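PDB 3UFC: putative CRISPR-associated endoribonuclease-like protein Cas6 from Pyrococcus furiosus, which binds CRISPR RNA as a Cas6-family member of an adaptive antiviral defence system and is probably a hydrolase acting on ester bonds. Local coordinates for residues V135-K140 with S200-S205; L151-E156 with I188-T193. All blocks are in the same frame, centred on the assembly; numbering follows the deposited sequence.

Contact 1 of 2, residues V135-K140 with S200-S205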
ATOM      1  N   VAL A 135      -0.517  -2.212  -8.202  1.00 21.63           N
ATOM      2  CA  VAL A 135       0.371  -2.010  -9.339  1.00 20.99           C
ATOM      3  C   VAL A 135       0.912  -3.344  -9.850  1.00 21.44           C
ATOM      4  O   VAL A 135       1.454  -4.141  -9.087  1.00 19.33           O
ATOM      5  CB  VAL A 135       1.572  -1.118  -8.944  1.00 22.07           C
ATOM      6  CG1 VAL A 135       2.510  -0.928 -10.142  1.00 22.69           C
ATOM      7  CG2 VAL A 135       1.069   0.243  -8.447  1.00 19.52           C
ATOM      8  N   VAL A 136       0.738  -3.585 -11.145  1.00 22.00           N
ATOM      9  CA  VAL A 136       1.226  -4.803 -11.781  1.00 22.04           C
ATOM     10  C   VAL A 136       1.823  -4.364 -13.108  1.00 26.08           C
ATOM     11  O   VAL A 136       1.129  -3.790 -13.951  1.00 24.12           O
ATOM     12  CB  VAL A 136       0.090  -5.813 -12.052  1.00 22.70           C
ATOM     13  CG1 VAL A 136       0.659  -7.053 -12.734  1.00 20.16           C
ATOM     14  CG2 VAL A 136      -0.600  -6.202 -10.734  1.00 19.44           C
ATOM     15  N   ARG A 137       3.108  -4.635 -13.297  1.00 28.62           N
ATOM     16  CA  ARG A 137       3.777  -4.208 -14.516  1.00 33.42           C
ATOM     17  C   ARG A 137       4.427  -5.314 -15.330  1.00 34.74           C
ATOM     18  O   ARG A 137       4.598  -6.443 -14.868  1.00 33.08           O
ATOM     19  CB  ARG A 137       4.835  -3.162 -14.167  1.00 34.96           C
ATOM     20  CG  ARG A 137       4.290  -2.000 -13.364  1.00 38.86           C
ATOM     21  CD  ARG A 137       5.118  -1.761 -12.119  1.00 43.23           C
ATOM     22  NE  ARG A 137       6.379  -1.079 -12.386  1.00 44.55           N
ATOM     23  CZ  ARG A 137       6.480   0.196 -12.747  1.00 47.96           C
ATOM     24  NH1 ARG A 137       5.393   0.937 -12.894  1.00 49.19           N
ATOM     25  NH2 ARG A 137       7.672   0.740 -12.942  1.00 48.19           N
ATOM     26  N   THR A 138       4.780  -4.962 -16.561  1.00 36.70           N
ATOM     27  CA  THR A 138       5.447  -5.868 -17.476  1.00 40.10           C
ATOM     28  C   THR A 138       6.445  -5.009 -18.249  1.00 43.34           C
ATOM     29  O   THR A 138       6.461  -3.788 -18.097  1.00 42.25           O
ATOM     30  CB  THR A 138       4.449  -6.536 -18.446  1.00 39.10           C
ATOM     31  OG1 THR A 138       5.145  -7.483 -19.265  1.00 41.44           O
ATOM     32  CG2 THR A 138       3.776  -5.505 -19.326  1.00 37.69           C
ATOM     33  N   VAL A 139       7.280  -5.636 -19.065  1.00 47.89           N
ATOM     34  CA  VAL A 139       8.273  -4.895 -19.833  1.00 53.43           C
ATOM     35  C   VAL A 139       7.891  -4.755 -21.302  1.00 57.27           C
ATOM     36  O   VAL A 139       7.608  -5.746 -21.974  1.00 57.94           O
ATOM     37  CB  VAL A 139       9.660  -5.575 -19.746  1.00 53.14           C
ATOM     38  CG1 VAL A 139      10.647  -4.872 -20.661  1.00 54.30           C
ATOM     39  CG2 VAL A 139      10.162  -5.541 -18.313  1.00 53.34           C
ATOM     40  N   LYS A 140       7.880  -3.517 -21.789  1.00 62.50           N
ATOM     41  CA  LYS A 140       7.560  -3.232 -23.183  1.00 68.61           C
ATOM     42  C   LYS A 140       8.630  -2.343 -23.817  1.00 72.59           C
ATOM     43  O   LYS A 140       9.355  -1.628 -23.122  1.00 72.59           O
ATOM     44  CB  LYS A 140       6.188  -2.561 -23.303  1.00 69.51           C
ATOM     45  CG  LYS A 140       5.012  -3.528 -23.233  1.00 71.12           C
ATOM     46  CD  LYS A 140       3.694  -2.812 -23.504  1.00 71.73           C
ATOM     47  CE  LYS A 140       2.526  -3.788 -23.590  1.00 72.39           C
ATOM     48  NZ  LYS A 140       2.285  -4.521 -22.315  1.00 72.34           N
ATOM     49  N   SER A 200       8.495   9.644 -11.099  1.00 29.66           N
ATOM     50  CA  SER A 200       7.815   8.955 -12.191  1.00 28.35           C
ATOM     51  C   SER A 200       6.366   8.587 -11.889  1.00 28.86           C
ATOM     52  O   SER A 200       5.999   8.321 -10.740  1.00 28.73           O
ATOM     53  CB  SER A 200       8.582   7.682 -12.553  1.00 31.38           C
ATOM     54  OG  SER A 200       9.951   7.965 -12.785  1.00 35.42           O
ATOM     55  N   TYR A 201       5.544   8.573 -12.933  1.00 26.73           N
ATOM     56  CA  TYR A 201       4.148   8.205 -12.790  1.00 27.60           C
ATOM     57  C   TYR A 201       4.056   6.703 -12.575  1.00 28.57           C
ATOM     58  O   TYR A 201       4.804   5.932 -13.171  1.00 26.74           O
ATOM     59  CB  TYR A 201       3.352   8.531 -14.054  1.00 28.32           C
ATOM     60  CG  TYR A 201       2.726   9.906 -14.102  1.00 28.95           C
ATOM     61  CD1 TYR A 201       1.934  10.371 -13.054  1.00 31.19           C
ATOM     62  CD2 TYR A 201       2.879  10.721 -15.225  1.00 29.47           C
ATOM     63  CE1 TYR A 201       1.302  11.618 -13.122  1.00 32.49           C
ATOM     64  CE2 TYR A 201       2.254  11.969 -15.305  1.00 31.12           C
ATOM     65  CZ  TYR A 201       1.467  12.409 -14.247  1.00 33.47           C
ATOM     66  OH  TYR A 201       0.843  13.635 -14.318  1.00 35.07           O
ATOM     67  N   ILE A 202       3.145   6.293 -11.707  1.00 27.72           N
ATOM     68  CA  ILE A 202       2.911   4.881 -11.479  1.00 27.13           C
ATOM     69  C   ILE A 202       1.408   4.745 -11.623  1.00 27.08           C
ATOM     70  O   ILE A 202       0.651   5.434 -10.945  1.00 26.81           O
ATOM     71  CB  ILE A 202       3.351   4.433 -10.076  1.00 28.28           C
ATOM     72  CG1 ILE A 202       4.875   4.531  -9.958  1.00 29.30           C
ATOM     73  CG2 ILE A 202       2.895   2.988  -9.829  1.00 27.96           C
ATOM     74  CD1 ILE A 202       5.445   3.930  -8.678  1.00 34.15           C
ATOM     75  N   ARG A 203       0.979   3.895 -12.546  1.00 27.23           N
ATOM     76  CA  ARG A 203      -0.438   3.685 -12.783  1.00 28.19           C
ATOM     77  C   ARG A 203      -0.869   2.376 -12.149  1.00 26.71           C
ATOM     78  O   ARG A 203      -0.194   1.357 -12.282  1.00 25.81           O
ATOM     79  CB  ARG A 203      -0.728   3.668 -14.286  1.00 31.68           C
ATOM     80  CG  ARG A 203      -0.650   5.043 -14.935  1.00 37.24           C
ATOM     81  CD  ARG A 203      -0.612   4.927 -16.450  1.00 42.52           C
ATOM     82  NE  ARG A 203       0.677   5.372 -16.967  1.00 47.07           N
ATOM     83  CZ  ARG A 203       1.046   6.645 -17.046  1.00 46.82           C
ATOM     84  NH1 ARG A 203       0.217   7.599 -16.651  1.00 49.24           N
ATOM     85  NH2 ARG A 203       2.250   6.963 -17.498  1.00 46.97           N
ATOM     86  N   GLY A 204      -1.995   2.419 -11.447  1.00 26.88           N
ATOM     87  CA  GLY A 204      -2.494   1.229 -10.785  1.00 25.51           C
ATOM     88  C   GLY A 204      -4.007   1.155 -10.804  1.00 27.90           C
ATOM     89  O   GLY A 204      -4.682   1.952 -11.467  1.00 28.94           O
ATOM     90  N   SER A 205      -4.546   0.207 -10.052  1.00 26.28           N
ATOM     91  CA  SER A 205      -5.979   0.015 -10.016  1.00 26.26           C
ATOM     92  C   SER A 205      -6.581   0.053  -8.619  1.00 26.31           C
ATOM     93  O   SER A 205      -6.114  -0.634  -7.709  1.00 23.73           O
ATOM     94  CB  SER A 205      -6.328  -1.335 -10.650  1.00 28.64           C
ATOM     95  OG  SER A 205      -5.736  -1.479 -11.931  1.00 31.84           O
TER
HETATM   96  O   HOH W   1      -0.368  -1.319 -12.685  1.00 21.90           O

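Contact 2 of 2, residues L151-E156 with I188-T193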
ATOM      1  N   LEU A 151      -0.046  -2.411 -15.951  1.00 28.15           N
ATOM      2  CA  LEU A 151      -1.211  -3.166 -16.393  1.00 27.41           C
ATOM      3  C   LEU A 151      -2.420  -2.979 -15.482  1.00 27.56           C
ATOM      4  O   LEU A 151      -2.283  -2.578 -14.326  1.00 24.65           O
ATOM      5  CB  LEU A 151      -0.857  -4.654 -16.462  1.00 26.89           C
ATOM      6  CG  LEU A 151       0.317  -5.013 -17.382  1.00 28.95           C
ATOM      7  CD1 LEU A 151       0.739  -6.452 -17.140  1.00 26.63           C
ATOM      8  CD2 LEU A 151      -0.088  -4.800 -18.845  1.00 26.68           C
ATOM      9  N   TYR A 152      -3.597  -3.283 -16.027  1.00 28.29           N
ATOM     10  CA  TYR A 152      -4.869  -3.185 -15.315  1.00 30.96           C
ATOM     11  C   TYR A 152      -5.551  -4.548 -15.420  1.00 32.24           C
ATOM     12  O   TYR A 152      -5.210  -5.346 -16.291  1.00 31.95           O
ATOM     13  CB  TYR A 152      -5.754  -2.123 -15.959  1.00 30.33           C
ATOM     14  CG  TYR A 152      -5.097  -0.769 -16.078  1.00 31.72           C
ATOM     15  CD1 TYR A 152      -4.955   0.059 -14.969  1.00 30.47           C
ATOM     16  CD2 TYR A 152      -4.616  -0.315 -17.307  1.00 31.91           C
ATOM     17  CE1 TYR A 152      -4.357   1.311 -15.077  1.00 31.74           C
ATOM     18  CE2 TYR A 152      -4.011   0.934 -17.427  1.00 31.59           C
ATOM     19  CZ  TYR A 152      -3.889   1.741 -16.310  1.00 32.79           C
ATOM     20  OH  TYR A 152      -3.325   2.988 -16.428  1.00 34.64           O
ATOM     21  N   PRO A 153      -6.534  -4.825 -14.546  1.00 34.23           N
ATOM     22  CA  PRO A 153      -7.247  -6.105 -14.558  1.00 36.10           C
ATOM     23  C   PRO A 153      -7.828  -6.538 -15.905  1.00 38.11           C
ATOM     24  O   PRO A 153      -8.016  -7.732 -16.136  1.00 39.42           O
ATOM     25  CB  PRO A 153      -8.329  -5.907 -13.497  1.00 37.75           C
ATOM     26  CG  PRO A 153      -7.676  -4.965 -12.534  1.00 36.09           C
ATOM     27  CD  PRO A 153      -7.045  -3.961 -13.466  1.00 34.28           C
ATOM     28  N   HIS A 154      -8.112  -5.588 -16.792  1.00 40.35           N
ATOM     29  CA  HIS A 154      -8.667  -5.954 -18.095  1.00 42.11           C
ATOM     30  C   HIS A 154      -7.600  -6.353 -19.111  1.00 41.45           C
ATOM     31  O   HIS A 154      -7.923  -6.771 -20.220  1.00 43.34           O
ATOM     32  CB  HIS A 154      -9.537  -4.825 -18.670  1.00 45.16           C
ATOM     33  CG  HIS A 154      -8.815  -3.527 -18.862  1.00 47.31           C
ATOM     34  ND1 HIS A 154      -8.842  -2.515 -17.927  1.00 49.58           N
ATOM     35  CD2 HIS A 154      -8.064  -3.069 -19.891  1.00 48.77           C
ATOM     36  CE1 HIS A 154      -8.141  -1.487 -18.373  1.00 49.65           C
ATOM     37  NE2 HIS A 154      -7.658  -1.797 -19.563  1.00 49.69           N
ATOM     38  N   ASP A 155      -6.332  -6.232 -18.727  1.00 38.94           N
ATOM     39  CA  ASP A 155      -5.221  -6.600 -19.601  1.00 37.66           C
ATOM     40  C   ASP A 155      -4.982  -8.109 -19.551  1.00 37.88           C
ATOM     41  O   ASP A 155      -4.972  -8.710 -18.475  1.00 35.46           O
ATOM     42  CB  ASP A 155      -3.946  -5.869 -19.172  1.00 37.35           C
ATOM     43  CG  ASP A 155      -3.945  -4.411 -19.575  1.00 39.47           C
ATOM     44  OD1 ASP A 155      -3.564  -3.553 -18.750  1.00 37.01           O
ATOM     45  OD2 ASP A 155      -4.314  -4.120 -20.731  1.00 42.79           O
ATOM     46  N   GLU A 156      -4.782  -8.718 -20.718  1.00 38.08           N
ATOM     47  CA  GLU A 156      -4.551 -10.160 -20.804  1.00 39.10           C
ATOM     48  C   GLU A 156      -3.406 -10.659 -19.924  1.00 35.71           C
ATOM     49  O   GLU A 156      -3.487 -11.745 -19.355  1.00 35.84           O
ATOM     50  CB  GLU A 156      -4.263 -10.574 -22.250  1.00 43.56           C
ATOM     51  CG  GLU A 156      -5.407 -10.352 -23.219  1.00 50.43           C
ATOM     52  CD  GLU A 156      -5.125 -10.970 -24.576  1.00 54.72           C
ATOM     53  OE1 GLU A 156      -4.073 -10.646 -25.173  1.00 57.27           O
ATOM     54  OE2 GLU A 156      -5.954 -11.778 -25.046  1.00 56.91           O
ATOM     55  N   ILE A 188     -14.781  -7.023  -9.536  1.00 38.20           N
ATOM     56  CA  ILE A 188     -16.117  -6.625  -9.119  1.00 37.10           C
ATOM     57  C   ILE A 188     -16.296  -5.133  -9.402  1.00 38.29           C
ATOM     58  O   ILE A 188     -17.305  -4.724  -9.970  1.00 38.19           O
ATOM     59  CB  ILE A 188     -16.341  -6.908  -7.623  1.00 37.41           C
ATOM     60  CG1 ILE A 188     -16.273  -8.419  -7.371  1.00 35.50           C
ATOM     61  CG2 ILE A 188     -17.686  -6.350  -7.183  1.00 36.10           C
ATOM     62  CD1 ILE A 188     -16.418  -8.806  -5.917  1.00 37.50           C
ATOM     63  N   LYS A 189     -15.309  -4.330  -9.010  1.00 37.82           N
ATOM     64  CA  LYS A 189     -15.337  -2.884  -9.236  1.00 38.47           C
ATOM     65  C   LYS A 189     -13.942  -2.448  -9.678  1.00 38.03           C
ATOM     66  O   LYS A 189     -12.947  -3.039  -9.262  1.00 35.97           O
ATOM     67  CB  LYS A 189     -15.718  -2.136  -7.954  1.00 40.56           C
ATOM     68  CG  LYS A 189     -17.086  -2.488  -7.383  1.00 45.11           C
ATOM     69  CD  LYS A 189     -17.345  -1.716  -6.093  1.00 47.86           C
ATOM     70  CE  LYS A 189     -18.655  -2.131  -5.435  1.00 50.81           C
ATOM     71  NZ  LYS A 189     -19.833  -1.872  -6.310  1.00 53.20           N
ATOM     72  N   PHE A 190     -13.865  -1.412 -10.508  1.00 36.60           N
ATOM     73  CA  PHE A 190     -12.574  -0.949 -10.998  1.00 36.59           C
ATOM     74  C   PHE A 190     -12.525   0.506 -11.452  1.00 37.80           C
ATOM     75  O   PHE A 190     -13.466   1.016 -12.058  1.00 39.09           O
ATOM     76  CB  PHE A 190     -12.123  -1.833 -12.166  1.00 35.81           C
ATOM     77  CG  PHE A 190     -10.985  -1.254 -12.966  1.00 35.68           C
ATOM     78  CD1 PHE A 190      -9.684  -1.301 -12.485  1.00 33.99           C
ATOM     79  CD2 PHE A 190     -11.226  -0.630 -14.186  1.00 34.97           C
ATOM     80  CE1 PHE A 190      -8.637  -0.736 -13.206  1.00 35.79           C
ATOM     81  CE2 PHE A 190     -10.190  -0.061 -14.916  1.00 36.45           C
ATOM     82  CZ  PHE A 190      -8.890  -0.112 -14.426  1.00 36.53           C
ATOM     83  N   LYS A 191     -11.407   1.162 -11.154  1.00 38.87           N
ATOM     84  CA  LYS A 191     -11.164   2.537 -11.571  1.00 38.64           C
ATOM     85  C   LYS A 191      -9.649   2.731 -11.607  1.00 37.77           C
ATOM     86  O   LYS A 191      -8.953   2.458 -10.622  1.00 35.15           O
ATOM     87  CB  LYS A 191     -11.816   3.542 -10.615  1.00 41.82           C
ATOM     88  CG  LYS A 191     -11.207   3.597  -9.232  1.00 46.24           C
ATOM     89  CD  LYS A 191     -10.783   5.016  -8.876  1.00 49.66           C
ATOM     90  CE  LYS A 191     -11.969   5.960  -8.745  1.00 50.13           C
ATOM     91  NZ  LYS A 191     -12.697   6.151 -10.026  1.00 51.19           N
ATOM     92  N   PRO A 192      -9.115   3.184 -12.756  1.00 36.43           N
ATOM     93  CA  PRO A 192      -7.678   3.408 -12.921  1.00 34.89           C
ATOM     94  C   PRO A 192      -7.199   4.618 -12.139  1.00 34.57           C
ATOM     95  O   PRO A 192      -7.978   5.523 -11.841  1.00 33.51           O
ATOM     96  CB  PRO A 192      -7.536   3.610 -14.424  1.00 36.35           C
ATOM     97  CG  PRO A 192      -8.798   4.340 -14.757  1.00 36.65           C
ATOM     98  CD  PRO A 192      -9.838   3.541 -13.991  1.00 36.46           C
ATOM     99  N   THR A 193      -5.914   4.631 -11.809  1.00 32.26           N
ATOM    100  CA  THR A 193      -5.348   5.745 -11.072  1.00 31.42           C
ATOM    101  C   THR A 193      -3.948   6.037 -11.589  1.00 29.77           C
ATOM    102  O   THR A 193      -3.294   5.170 -12.170  1.00 29.50           O
ATOM    103  CB  THR A 193      -5.272   5.439  -9.564  1.00 33.96           C
ATOM    104  OG1 THR A 193      -4.983   6.648  -8.851  1.00 39.02           O
ATOM    105  CG2 THR A 193      -4.178   4.421  -9.280  1.00 31.17           C
TER
HETATM  106  O   HOH W   2      -4.476   5.264 -14.900  1.00 39.84           O

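Contact 1 of 2, residues V135-K140 with S200-S205
No direct hydrogen bond links residues 135-140 to 200-205; methyl groups and one water join the start of hairpin 136-142/145-151 to strand 200-213 of the four-stranded antiparallel sheet, in the probably ferredoxin-like C-terminal half. Val-135 stands with CG1 anti to the backbone N (chi1 179°) and CG2 anti to the carbonyl carbon. This rotamer spreads both methyls against Ile-202 CG2, with Val-135 CG2 at 3.6 Å and Val-135 CG1 at 3.9 Å. A chi1 of -67° sets Ile-202 CG1 beside the backbone N and anti to the carbonyl carbon, which leaves CG2 anti to N and facing the valine; the side chains cross at roughly a right angle. Val-135 and Gly-204 form the closest CA pair, 4.6 Å apart, and Val-135 CG2 lies 4.4 Å from Gly-204 CA.

Beside this apolar patch, a water accepts from Val-136 N at 3.0 Å and donates to Arg-203 O at 2.7 Å. Arg-137 bends its chain back (chi3 77°) until NH1 reaches 4.5 Å from Ile-202 CG2, an oblique approach. NH2 bonds to His-148. The buried valine-isoleucine contact thus borders a polar network: the water bridges Val-136 N and Arg-203 O, while Asp-150 joins Arg-137, by a salt bridge that probably offsets its charge, to Arg-203 N.

Contact 2 of 2, residues L151-E156 with I188-T193
Tyr-152 N is the best-held polar atom, gripped by one bond within its loop: it donates to Asp-155 OD1 at 2.7 Å, with an N-H...O angle of 160°. The carboxylate receives it through the anti lone pair of OD1. Asp-155 N returns a bond to Tyr-152 O at 2.8 Å, closing the type I turn from Tyr-152 to Asp-155, so the two residues are tied in both directions.

This turn, between strand 145-151 and helix 158-174, packs at the surface on strand 183-197, the outermost of its sheet. It offers three consecutive side chains to Phe-190, whose CG is anti to its backbone N, placing the ring among them. Tyr-152 CD1 approaches in the plane of the phenylalanine ring, 4.0 Å from Phe-190 CZ, and the two side chains cross at about a right angle. Pro-153 CD comes in obliquely at 3.6 Å from Phe-190 CE1. His-154 adopts the crowded rotamer with CG between backbone N and carbonyl carbon (chi1 59°), bringing ND1 to 4.1 Å from Phe-190 CE2 in an offset edge-to-face pair, its edge toward the phenylalanine face, centroids 5.8 Å apart and planes at 76°. Farther along the strand, Pro-192 CB lies 4.0 Å from Tyr-152 CE1, and Pro-192 N sits above one face of Phe-190 near its rim.

A water lies 3.0 Å from Tyr-152 OH and donates a weak bond to Thr-193 O. Between the two segments, apolar and aromatic contacts therefore dominate; the two short bonds close the turn and probably help hold its side chains against Phe-190.

In the fold
From the N terminus, the chain passes through the five-stranded sheet that includes strand 3-11 before the C-terminal half builds the four-stranded one. There residues 135-140 begin the hairpin of strands 136-142 and 145-151, and contact 1 closes a long loop when they meet residues 200-205. Contact 2 closes a shorter loop wholly within that span, joining the turn before helix 158-174 to strand 183-197. The contacts adjoin on both sides: Val-136 O probably accepts from Leu-151 N across the hairpin, and Thr-193 N probably donates to Gly-204 O between neighbouring strands. Together they tie the two-stranded hairpin and its following turn to edge strand 183-197 and its inner neighbour 200-213.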